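Local coordinates for putative extracellular solute-binding protein (Bordetella bronchiseptica, PDB 4P56) that binds mandelate and, as a TRAP periplasmic solute-binding protein, probably delivers it to a membrane transporter, at residues L66-F77 against L84-Y95; E126-E134 against K321-S331. All blocks are in the same frame, centred on the assembly; numbering follows the deposited sequence.

Contact 1. Residues L66-F77 against L84-Y95; sequences LPKAVTNPAGHF and LVDVTFVSHAYY. With RMN ((R)-mandelic acid), chain D.
Beside the mandelate pocket of this TRAP solute-binding protein, the strand-loop-helix connection around Pro73 and Ala74 packs on strand 87-91 and the turn that follows it, where Tyr94 and Tyr95 receive it. Tyr95 OH donates to Ala74 O over 2.7 Å, tilted 29° from the carbonyl plane, while the Tyr95 ring turns its edge to that oxygen and lies against Phe77 CB. A water joins the same hydroxyl to Pro73 O and Ser91 N, so one molecule bridges the turn and the end of the strand.

Tyr94 links the contact to the ligand. Its CE2 rests 4.0 Å from Pro73 CB, Ser91 CB sits over the centre of one ring face, and its OH donates to O12 of (R)-mandelic acid at 2.7 Å, while also bonding to Ala192 N. Further back, the His76 ring meets Thr88 at about a right angle; His76 NE2 bonds to Ser32 OG and Thr88 OG1 to Ser32 O. His76 ND1 donates to Asn72 O, which lies near the plane of the His76 ring, and with Ser32 on NE2 this fixes the ring's rotation.

The far end is aliphatic. Val70 CG2 and Leu84 CD2 meet tip to tip. Val85 CG1, set anti to its carbonyl carbon (chi1 -62°), lies 3.6 Å from Val70 CG1 and is pressed tightly against Leu66 CD1 at 3.5 Å.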
loop_
_atom_site.group_PDB
_atom_site.type_symbol
_atom_site.label_atom_id
_atom_site.label_comp_id
_atom_site.label_asym_id
_atom_site.label_seq_id
_atom_site.Cartn_x
_atom_site.Cartn_y
_atom_site.Cartn_z
ATOM N N LEU A 66 -1.369 -20.231 5.099
ATOM C CA LEU A 66 -2.571 -20.864 5.632
ATOM C C LEU A 66 -3.649 -20.781 4.551
ATOM O O LEU A 66 -3.710 -19.806 3.804
ATOM C CB LEU A 66 -3.009 -20.123 6.929
ATOM C CG LEU A 66 -2.024 -20.258 8.096
ATOM C CD1 LEU A 66 -2.362 -19.306 9.265
ATOM C CD2 LEU A 66 -1.997 -21.708 8.611
ATOM N N PRO A 67 -4.507 -21.797 4.464
ATOM C CA PRO A 67 -5.507 -21.875 3.388
ATOM C C PRO A 67 -6.644 -20.835 3.501
ATOM O O PRO A 67 -7.333 -20.604 2.513
ATOM C CB PRO A 67 -6.042 -23.290 3.526
ATOM C CG PRO A 67 -5.903 -23.570 5.048
ATOM C CD PRO A 67 -4.636 -22.900 5.441
ATOM N N LYS A 68 -6.846 -20.250 4.676
ATOM C CA LYS A 68 -7.872 -19.215 4.871
ATOM C C LYS A 68 -7.283 -18.064 5.651
ATOM O O LYS A 68 -6.336 -18.237 6.436
ATOM C CB LYS A 68 -9.080 -19.738 5.667
ATOM C CG LYS A 68 -9.953 -20.717 4.941
ATOM C CD LYS A 68 -11.014 -21.303 5.880
ATOM C CE LYS A 68 -11.421 -22.706 5.437
ATOM N NZ LYS A 68 -12.570 -23.266 6.216
ATOM N N ALA A 69 -7.857 -16.874 5.487
ATOM C CA ALA A 69 -7.483 -15.766 6.375
ATOM C C ALA A 69 -7.900 -16.143 7.800
ATOM O O ALA A 69 -8.979 -16.687 7.983
ATOM C CB ALA A 69 -8.177 -14.449 5.922
ATOM N N VAL A 70 -7.051 -15.901 8.803
ATOM C CA VAL A 70 -7.399 -16.289 10.178
ATOM C C VAL A 70 -8.307 -15.270 10.865
ATOM O O VAL A 70 -8.885 -15.551 11.910
ATOM C CB VAL A 70 -6.133 -16.520 11.046
ATOM C CG1 VAL A 70 -5.294 -17.615 10.421
ATOM C CG2 VAL A 70 -5.311 -15.241 11.169
ATOM N N THR A 71 -8.403 -14.076 10.292
ATOM C CA THR A 71 -9.312 -13.050 10.809
ATOM C C THR A 71 -9.594 -12.038 9.704
ATOM O O THR A 71 -9.250 -12.282 8.556
ATOM C CB THR A 71 -8.724 -12.328 12.022
ATOM O OG1 THR A 71 -9.690 -11.410 12.546
ATOM C CG2 THR A 71 -7.439 -11.580 11.653
ATOM N N ASN A 72 -10.222 -10.914 10.038
ATOM C CA ASN A 72 -10.491 -9.880 9.030
ATOM C C ASN A 72 -9.213 -9.127 8.689
ATOM O O ASN A 72 -8.216 -9.254 9.383
ATOM C CB ASN A 72 -11.544 -8.899 9.544
ATOM C CG ASN A 72 -11.163 -8.288 10.880
ATOM O OD1 ASN A 72 -10.330 -7.406 10.952
ATOM N ND2 ASN A 72 -11.779 -8.774 11.955
ATOM N N PRO A 73 -9.231 -8.320 7.626
ATOM C CA PRO A 73 -7.942 -7.699 7.237
ATOM C C PRO A 73 -7.263 -6.846 8.314
ATOM O O PRO A 73 -6.065 -7.004 8.591
ATOM C CB PRO A 73 -8.317 -6.869 6.006
ATOM C CG PRO A 73 -9.529 -7.615 5.417
ATOM C CD PRO A 73 -10.265 -8.205 6.580
ATOM N N ALA A 74 -8.006 -5.950 8.950
ATOM C CA ALA A 74 -7.403 -5.106 9.959
ATOM C C ALA A 74 -6.928 -5.915 11.169
ATOM O O ALA A 74 -5.933 -5.568 11.793
ATOM C CB ALA A 74 -8.368 -4.032 10.383
ATOM N N GLY A 75 -7.624 -7.023 11.463
ATOM C CA GLY A 75 -7.283 -7.895 12.579
ATOM C C GLY A 75 -5.955 -8.618 12.448
ATOM O O GLY A 75 -5.460 -9.238 13.395
ATOM N N HIS A 76 -5.357 -8.546 11.276
ATOM C CA HIS A 76 -4.120 -9.269 11.035
ATOM C C HIS A 76 -2.929 -8.750 11.861
ATOM O O HIS A 76 -2.020 -9.512 12.158
ATOM C CB HIS A 76 -3.789 -9.315 9.530
ATOM C CG HIS A 76 -4.435 -10.473 8.810
ATOM N ND1 HIS A 76 -5.785 -10.529 8.545
ATOM C CD2 HIS A 76 -3.905 -11.625 8.327
ATOM C CE1 HIS A 76 -6.060 -11.662 7.910
ATOM N NE2 HIS A 76 -4.942 -12.351 7.783
ATOM N N PHE A 77 -2.926 -7.485 12.267
ATOM C CA PHE A 77 -1.805 -7.004 13.067
ATOM C C PHE A 77 -1.827 -7.716 14.429
ATOM O O PHE A 77 -0.824 -8.292 14.878
ATOM C CB PHE A 77 -1.891 -5.485 13.264
ATOM C CG PHE A 77 -0.670 -4.911 13.925
ATOM C CD1 PHE A 77 -0.478 -5.053 15.273
ATOM C CD2 PHE A 77 0.293 -4.249 13.189
ATOM C CE1 PHE A 77 0.665 -4.567 15.895
ATOM C CE2 PHE A 77 1.452 -3.730 13.818
ATOM C CZ PHE A 77 1.628 -3.899 15.155
ATOM N N LEU A 84 -1.239 -15.834 17.015
ATOM C CA LEU A 84 -2.172 -16.668 16.253
ATOM C C LEU A 84 -1.555 -17.118 14.940
ATOM O O LEU A 84 -1.778 -18.258 14.475
ATOM C CB LEU A 84 -3.477 -15.899 15.994
ATOM C CG LEU A 84 -4.554 -16.604 15.155
ATOM C CD1 LEU A 84 -5.013 -17.924 15.840
ATOM C CD2 LEU A 84 -5.691 -15.641 14.963
ATOM N N VAL A 85 -0.756 -16.239 14.343
ATOM C CA VAL A 85 0.041 -16.588 13.159
ATOM C C VAL A 85 1.374 -15.911 13.290
ATOM O O VAL A 85 1.520 -14.962 14.075
ATOM C CB VAL A 85 -0.618 -16.134 11.816
ATOM C CG1 VAL A 85 -1.965 -16.827 11.637
ATOM C CG2 VAL A 85 -0.765 -14.617 11.755
ATOM N N ASP A 86 2.363 -16.377 12.526
ATOM C CA ASP A 86 3.720 -15.905 12.706
ATOM C C ASP A 86 4.038 -14.662 11.856
ATOM O O ASP A 86 4.767 -13.786 12.316
ATOM C CB ASP A 86 4.727 -16.997 12.354
ATOM C CG ASP A 86 4.720 -18.155 13.349
ATOM O OD1 ASP A 86 4.733 -17.890 14.573
ATOM O OD2 ASP A 86 4.679 -19.326 12.901
ATOM N N VAL A 87 3.499 -14.610 10.641
ATOM C CA VAL A 87 3.842 -13.584 9.669
ATOM C C VAL A 87 2.603 -13.105 8.924
ATOM O O VAL A 87 1.708 -13.882 8.618
ATOM C CB VAL A 87 4.854 -14.137 8.632
ATOM C CG1 VAL A 87 5.157 -13.125 7.532
ATOM C CG2 VAL A 87 6.138 -14.609 9.367
ATOM N N THR A 88 2.538 -11.809 8.657
ATOM C CA THR A 88 1.526 -11.323 7.755
ATOM C C THR A 88 1.931 -10.000 7.135
ATOM O O THR A 88 3.008 -9.498 7.406
ATOM C CB THR A 88 0.169 -11.138 8.461
ATOM O OG1 THR A 88 -0.841 -11.071 7.467
ATOM C CG2 THR A 88 0.161 -9.868 9.268
ATOM N N PHE A 89 1.039 -9.459 6.306
ATOM C CA PHE A 89 1.162 -8.074 5.830
ATOM C C PHE A 89 -0.058 -7.275 6.262
ATOM O O PHE A 89 -1.164 -7.822 6.369
ATOM C CB PHE A 89 1.306 -8.024 4.312
ATOM C CG PHE A 89 0.169 -8.666 3.582
ATOM C CD1 PHE A 89 0.103 -10.041 3.432
ATOM C CD2 PHE A 89 -0.841 -7.893 3.047
ATOM C CE1 PHE A 89 -0.963 -10.650 2.763
ATOM C CE2 PHE A 89 -1.918 -8.498 2.368
ATOM C CZ PHE A 89 -1.965 -9.858 2.217
ATOM N N VAL A 90 0.143 -5.991 6.540
ATOM C CA VAL A 90 -0.955 -5.152 7.000
ATOM C C VAL A 90 -0.915 -3.858 6.228
ATOM O O VAL A 90 0.165 -3.381 5.892
ATOM C CB VAL A 90 -0.844 -4.837 8.520
ATOM C CG1 VAL A 90 -1.022 -6.090 9.353
ATOM C CG2 VAL A 90 0.482 -4.164 8.843
ATOM N N SER A 91 -2.083 -3.291 5.951
ATOM C CA SER A 91 -2.124 -2.007 5.289
ATOM C C SER A 91 -2.143 -0.885 6.319
ATOM O O SER A 91 -2.966 -0.876 7.206
ATOM C CB SER A 91 -3.347 -1.846 4.389
ATOM O OG SER A 91 -3.420 -0.478 3.974
ATOM N N HIS A 92 -1.259 0.080 6.132
ATOM C CA HIS A 92 -1.171 1.211 7.030
ATOM C C HIS A 92 -2.423 2.055 7.004
ATOM O O HIS A 92 -2.718 2.759 7.964
ATOM C CB HIS A 92 0.052 2.027 6.674
ATOM C CG HIS A 92 1.298 1.349 7.106
ATOM N ND1 HIS A 92 2.426 1.262 6.319
ATOM C CD2 HIS A 92 1.597 0.735 8.265
ATOM C CE1 HIS A 92 3.359 0.593 6.966
ATOM N NE2 HIS A 92 2.882 0.267 8.158
ATOM N N ALA A 93 -3.178 1.938 5.927
ATOM C CA ALA A 93 -4.463 2.622 5.822
ATOM C C ALA A 93 -5.546 2.074 6.763
ATOM O O ALA A 93 -6.546 2.744 7.016
ATOM C CB ALA A 93 -4.974 2.562 4.348
ATOM N N TYR A 94 -5.393 0.852 7.244
ATOM C CA TYR A 94 -6.492 0.176 7.912
ATOM C C TYR A 94 -6.537 0.483 9.416
ATOM O O TYR A 94 -7.383 -0.061 10.111
ATOM C CB TYR A 94 -6.369 -1.325 7.688
ATOM C CG TYR A 94 -6.601 -1.722 6.256
ATOM C CD1 TYR A 94 -6.901 -0.749 5.263
ATOM C CD2 TYR A 94 -6.539 -3.048 5.876
ATOM C CE1 TYR A 94 -7.099 -1.135 3.941
ATOM C CE2 TYR A 94 -6.750 -3.433 4.548
ATOM C CZ TYR A 94 -7.012 -2.468 3.600
ATOM O OH TYR A 94 -7.221 -2.926 2.330
ATOM N N TYR A 95 -5.634 1.333 9.898
ATOM C CA TYR A 95 -5.550 1.645 11.351
ATOM C C TYR A 95 -5.572 3.137 11.631
ATOM O O TYR A 95 -4.538 3.749 11.849
ATOM C CB TYR A 95 -4.289 1.014 11.964
ATOM C CG TYR A 95 -4.181 -0.425 11.573
ATOM C CD1 TYR A 95 -4.737 -1.403 12.363
ATOM C CD2 TYR A 95 -3.536 -0.797 10.406
ATOM C CE1 TYR A 95 -4.664 -2.760 11.987
ATOM C CE2 TYR A 95 -3.450 -2.125 10.019
ATOM C CZ TYR A 95 -4.004 -3.091 10.816
ATOM O OH TYR A 95 -3.933 -4.403 10.421
HETATM C C1 RMN D . -4.969 -2.043 -1.103
HETATM C C2 RMN D . -4.818 -3.319 -0.580
HETATM C C3 RMN D . -4.626 -4.405 -1.415
HETATM C C4 RMN D . -4.623 -4.237 -2.789
HETATM C C5 RMN D . -4.785 -2.961 -3.321
HETATM C C6 RMN D . -4.953 -1.877 -2.474
HETATM C C7 RMN D . -5.195 -0.868 -0.192
HETATM C C10 RMN D . -6.635 -0.459 -0.286
HETATM O O8 RMN D . -4.468 0.242 -0.556
HETATM O O11 RMN D . -7.041 0.393 -1.149
HETATM O O12 RMN D . -7.481 -1.019 0.473
HETATM O O HOH W 1 -4.169 -4.894 7.627
#

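Contact 2. Residues E126-E134 against K321-S331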
loop_
_atom_site.group_PDB
_atom_site.type_symbol
_atom_site.label_atom_id
_atom_site.label_comp_id
_atom_site.label_asym_id
_atom_site.label_seq_id
_atom_site.Cartn_x
_atom_site.Cartn_y
_atom_site.Cartn_z
ATOM N N GLU A 126 13.260 3.182 7.780
ATOM C CA GLU A 126 14.352 2.544 8.494
ATOM C C GLU A 126 15.337 3.574 9.073
ATOM O O GLU A 126 15.734 3.474 10.220
ATOM C CB GLU A 126 15.083 1.624 7.521
ATOM C CG GLU A 126 16.384 1.110 8.071
ATOM C CD GLU A 126 17.086 0.203 7.104
ATOM O OE1 GLU A 126 17.538 0.686 6.030
ATOM O OE2 GLU A 126 17.162 -0.994 7.432
ATOM N N LYS A 127 15.744 4.547 8.265
ATOM C CA LYS A 127 16.750 5.516 8.721
ATOM C C LYS A 127 16.225 6.502 9.769
ATOM O O LYS A 127 16.947 6.873 10.672
ATOM C CB LYS A 127 17.306 6.299 7.517
ATOM C CG LYS A 127 18.309 7.409 7.918
ATOM C CD LYS A 127 19.065 7.845 6.698
ATOM C CE LYS A 127 20.242 8.752 7.006
ATOM N NZ LYS A 127 20.873 9.145 5.715
ATOM N N TYR A 128 14.979 6.939 9.650
ATOM C CA TYR A 128 14.523 8.079 10.456
ATOM C C TYR A 128 13.369 7.778 11.419
ATOM O O TYR A 128 13.164 8.514 12.381
ATOM C CB TYR A 128 14.081 9.249 9.554
ATOM C CG TYR A 128 15.170 9.858 8.700
ATOM C CD1 TYR A 128 16.023 10.823 9.215
ATOM C CD2 TYR A 128 15.332 9.487 7.375
ATOM C CE1 TYR A 128 17.006 11.376 8.446
ATOM C CE2 TYR A 128 16.329 10.042 6.594
ATOM C CZ TYR A 128 17.163 10.981 7.137
ATOM O OH TYR A 128 18.143 11.539 6.349
ATOM N N LEU A 129 12.571 6.755 11.134
ATOM C CA LEU A 129 11.259 6.680 11.767
ATOM C C LEU A 129 11.055 5.477 12.697
ATOM O O LEU A 129 10.078 5.435 13.446
ATOM C CB LEU A 129 10.161 6.650 10.684
ATOM C CG LEU A 129 10.209 7.831 9.703
ATOM C CD1 LEU A 129 9.139 7.731 8.626
ATOM C CD2 LEU A 129 10.027 9.103 10.466
ATOM N N LEU A 130 11.972 4.525 12.669
ATOM C CA LEU A 130 11.805 3.301 13.448
ATOM C C LEU A 130 11.677 3.583 14.945
ATOM O O LEU A 130 10.942 2.878 15.644
ATOM C CB LEU A 130 12.980 2.345 13.234
ATOM C CG LEU A 130 13.112 1.654 11.870
ATOM C CD1 LEU A 130 14.285 0.743 11.923
ATOM C CD2 LEU A 130 11.874 0.863 11.485
ATOM N N LYS A 131 12.424 4.575 15.447
ATOM C CA LYS A 131 12.437 4.883 16.873
ATOM C C LYS A 131 11.103 5.338 17.465
ATOM O O LYS A 131 10.909 5.251 18.675
ATOM C CB LYS A 131 13.542 5.905 17.214
ATOM C CG LYS A 131 13.411 7.249 16.511
ATOM C CD LYS A 131 14.594 8.146 16.867
ATOM C CE LYS A 131 14.304 9.605 16.607
ATOM N NZ LYS A 131 15.479 10.456 16.998
ATOM N N ALA A 132 10.186 5.771 16.607
ATOM C CA ALA A 132 8.855 6.208 17.035
ATOM C C ALA A 132 7.912 5.052 17.465
ATOM O O ALA A 132 6.844 5.296 18.058
ATOM C CB ALA A 132 8.231 6.994 15.918
ATOM N N ASP A 133 8.288 3.822 17.120
ATOM C CA ASP A 133 7.636 2.594 17.612
ATOM C C ASP A 133 6.182 2.461 17.138
ATOM O O ASP A 133 5.341 1.923 17.859
ATOM C CB ASP A 133 7.687 2.565 19.158
ATOM C CG ASP A 133 7.540 1.179 19.743
ATOM O OD1 ASP A 133 7.830 0.184 19.023
ATOM O OD2 ASP A 133 7.167 1.107 20.956
ATOM N N GLU A 134 5.880 2.899 15.920
ATOM C CA GLU A 134 4.513 2.746 15.411
ATOM C C GLU A 134 4.072 1.280 15.323
ATOM O O GLU A 134 2.874 1.005 15.435
ATOM C CB GLU A 134 4.371 3.380 14.041
ATOM C CG GLU A 134 4.515 4.882 14.024
ATOM C CD GLU A 134 4.125 5.473 12.709
ATOM O OE1 GLU A 134 4.509 4.909 11.628
ATOM O OE2 GLU A 134 3.388 6.503 12.754
ATOM N N LYS A 321 6.336 12.949 17.242
ATOM C CA LYS A 321 6.920 11.655 17.483
ATOM C C LYS A 321 8.418 11.728 17.719
ATOM O O LYS A 321 9.074 10.686 17.869
ATOM C CB LYS A 321 6.659 10.696 16.313
ATOM C CG LYS A 321 5.218 10.252 16.195
ATOM C CD LYS A 321 4.794 9.361 17.363
ATOM C CE LYS A 321 3.422 8.725 17.086
ATOM N NZ LYS A 321 2.918 7.831 18.158
ATOM N N GLY A 322 8.984 12.926 17.717
ATOM C CA GLY A 322 10.383 13.060 18.066
ATOM C C GLY A 322 11.338 12.722 16.933
ATOM O O GLY A 322 12.510 12.471 17.160
ATOM N N ILE A 323 10.859 12.737 15.705
ATOM C CA ILE A 323 11.761 12.442 14.582
ATOM C C ILE A 323 12.089 13.690 13.788
ATOM O O ILE A 323 11.418 14.730 13.940
ATOM C CB ILE A 323 11.183 11.380 13.656
ATOM C CG1 ILE A 323 10.019 11.944 12.878
ATOM C CG2 ILE A 323 10.808 10.101 14.404
ATOM C CD1 ILE A 323 10.439 12.252 11.500
ATOM N N ASP A 324 13.131 13.591 12.955
ATOM C CA ASP A 324 13.532 14.678 12.056
ATOM C C ASP A 324 12.694 14.702 10.759
ATOM O O ASP A 324 13.048 14.105 9.743
ATOM C CB ASP A 324 15.018 14.582 11.705
ATOM C CG ASP A 324 15.544 15.862 11.039
ATOM O OD1 ASP A 324 14.734 16.675 10.532
ATOM O OD2 ASP A 324 16.773 16.032 11.001
ATOM N N GLY A 325 11.588 15.411 10.835
ATOM C CA GLY A 325 10.593 15.432 9.778
ATOM C C GLY A 325 11.195 15.945 8.484
ATOM O O GLY A 325 11.100 15.269 7.469
ATOM N N PRO A 326 11.787 17.153 8.516
ATOM C CA PRO A 326 12.338 17.746 7.297
ATOM C C PRO A 326 13.415 16.882 6.677
ATOM O O PRO A 326 13.440 16.801 5.457
ATOM C CB PRO A 326 12.872 19.113 7.779
ATOM C CG PRO A 326 11.882 19.489 8.846
ATOM C CD PRO A 326 11.581 18.170 9.567
ATOM N N ALA A 327 14.224 16.193 7.485
ATOM C CA ALA A 327 15.263 15.295 6.966
ATOM C C ALA A 327 14.683 14.075 6.290
ATOM O O ALA A 327 15.100 13.720 5.179
ATOM C CB ALA A 327 16.172 14.857 8.050
ATOM N N ALA A 328 13.728 13.432 6.958
ATOM C CA ALA A 328 13.089 12.258 6.402
ATOM C C ALA A 328 12.382 12.597 5.076
ATOM O O ALA A 328 12.499 11.880 4.075
ATOM C CB ALA A 328 12.130 11.645 7.428
ATOM N N LEU A 329 11.681 13.722 5.056
ATOM C CA LEU A 329 10.923 14.117 3.886
ATOM C C LEU A 329 11.860 14.432 2.712
ATOM O O LEU A 329 11.658 13.968 1.580
ATOM C CB LEU A 329 10.061 15.321 4.259
ATOM C CG LEU A 329 9.082 15.811 3.210
ATOM C CD1 LEU A 329 8.111 14.720 2.800
ATOM C CD2 LEU A 329 8.335 17.002 3.784
ATOM N N ALA A 330 12.915 15.188 2.999
ATOM C CA ALA A 330 13.903 15.551 2.001
ATOM C C ALA A 330 14.627 14.310 1.476
ATOM O O ALA A 330 14.918 14.192 0.295
ATOM C CB ALA A 330 14.895 16.544 2.603
ATOM N N SER A 331 14.908 13.375 2.369
ATOM C CA SER A 331 15.598 12.169 1.986
ATOM C C SER A 331 14.732 11.316 1.055
ATOM O O SER A 331 15.189 10.821 0.016
ATOM C CB SER A 331 15.924 11.379 3.248
ATOM O OG SER A 331 16.681 10.222 2.940
HETATM O O HOH W 2 19.192 10.316 3.764
HETATM O O HOH W 3 14.644 10.965 12.889
HETATM O O HOH W 4 4.258 5.407 18.246
#
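Tyr128 lays one ring face on the first turns of helix 325-340 in a CH-pi contact: Ala328 CA stands 3.9 Å from the ring centroid, 18° off the normal. Around that centre Ala327 CB reaches Tyr128 CE1 at 3.6 Å and Ser331 CB approaches Tyr128 CE2, while Lys127 CG lies over the rim of the opposite face.

Apolar packing continues beside it. Leu129 CD2 and Ile323 CD1 make a close methyl-methyl contact at 3.3 Å. With chi1 at 71°, Ile323 sends its CG1 branch to Leu129 and leaves CG2 facing Tyr128 O and Ala132 CB. Ala132 CB also meets Lys321 CB at 4.0 Å, and Lys131 CE comes to 3.4 Å from Gly322 O.

Water carries the polar links. One molecule joins Lys127 NZ, Tyr128 OH and Ser331 OG; a second donates to Tyr128 O and accepts from Asp324 N; a third connects Ala132 O with Lys321 NZ.

Helix ends shape the partner segment, which packs on the C-terminal part of helix 114-129 and the 3-10 turn 130-132: Gly322, with positive phi, closes helix 310-320 in a Schellman motif, and Asp324 is the N-cap of helix 325-340, its OD1 accepting from Ala327 N at 3.1 Å.

Overall arrangement
The two contacts illustrate how one chain divides its packing between a binding site and its periphery. Contact 1 borders the ligand directly, through Tyr94, whereas contact 2 joins the end of helix 114-129 to the C-terminal helices and supplies no residue of the mandelate pocket. Their centres lie 25 Å apart, and although the nearest atoms come to about 5 Å they do not touch. Along the chain they are in series: strand 87-91 of contact 1 is followed by helix 114-129, which leads into contact 2. Beyond Tyr94, the ligand is also hydrogen-bonded to Arg170 and Asp236, and Asp236 OD2 also pairs with Ser91 OG of contact 1.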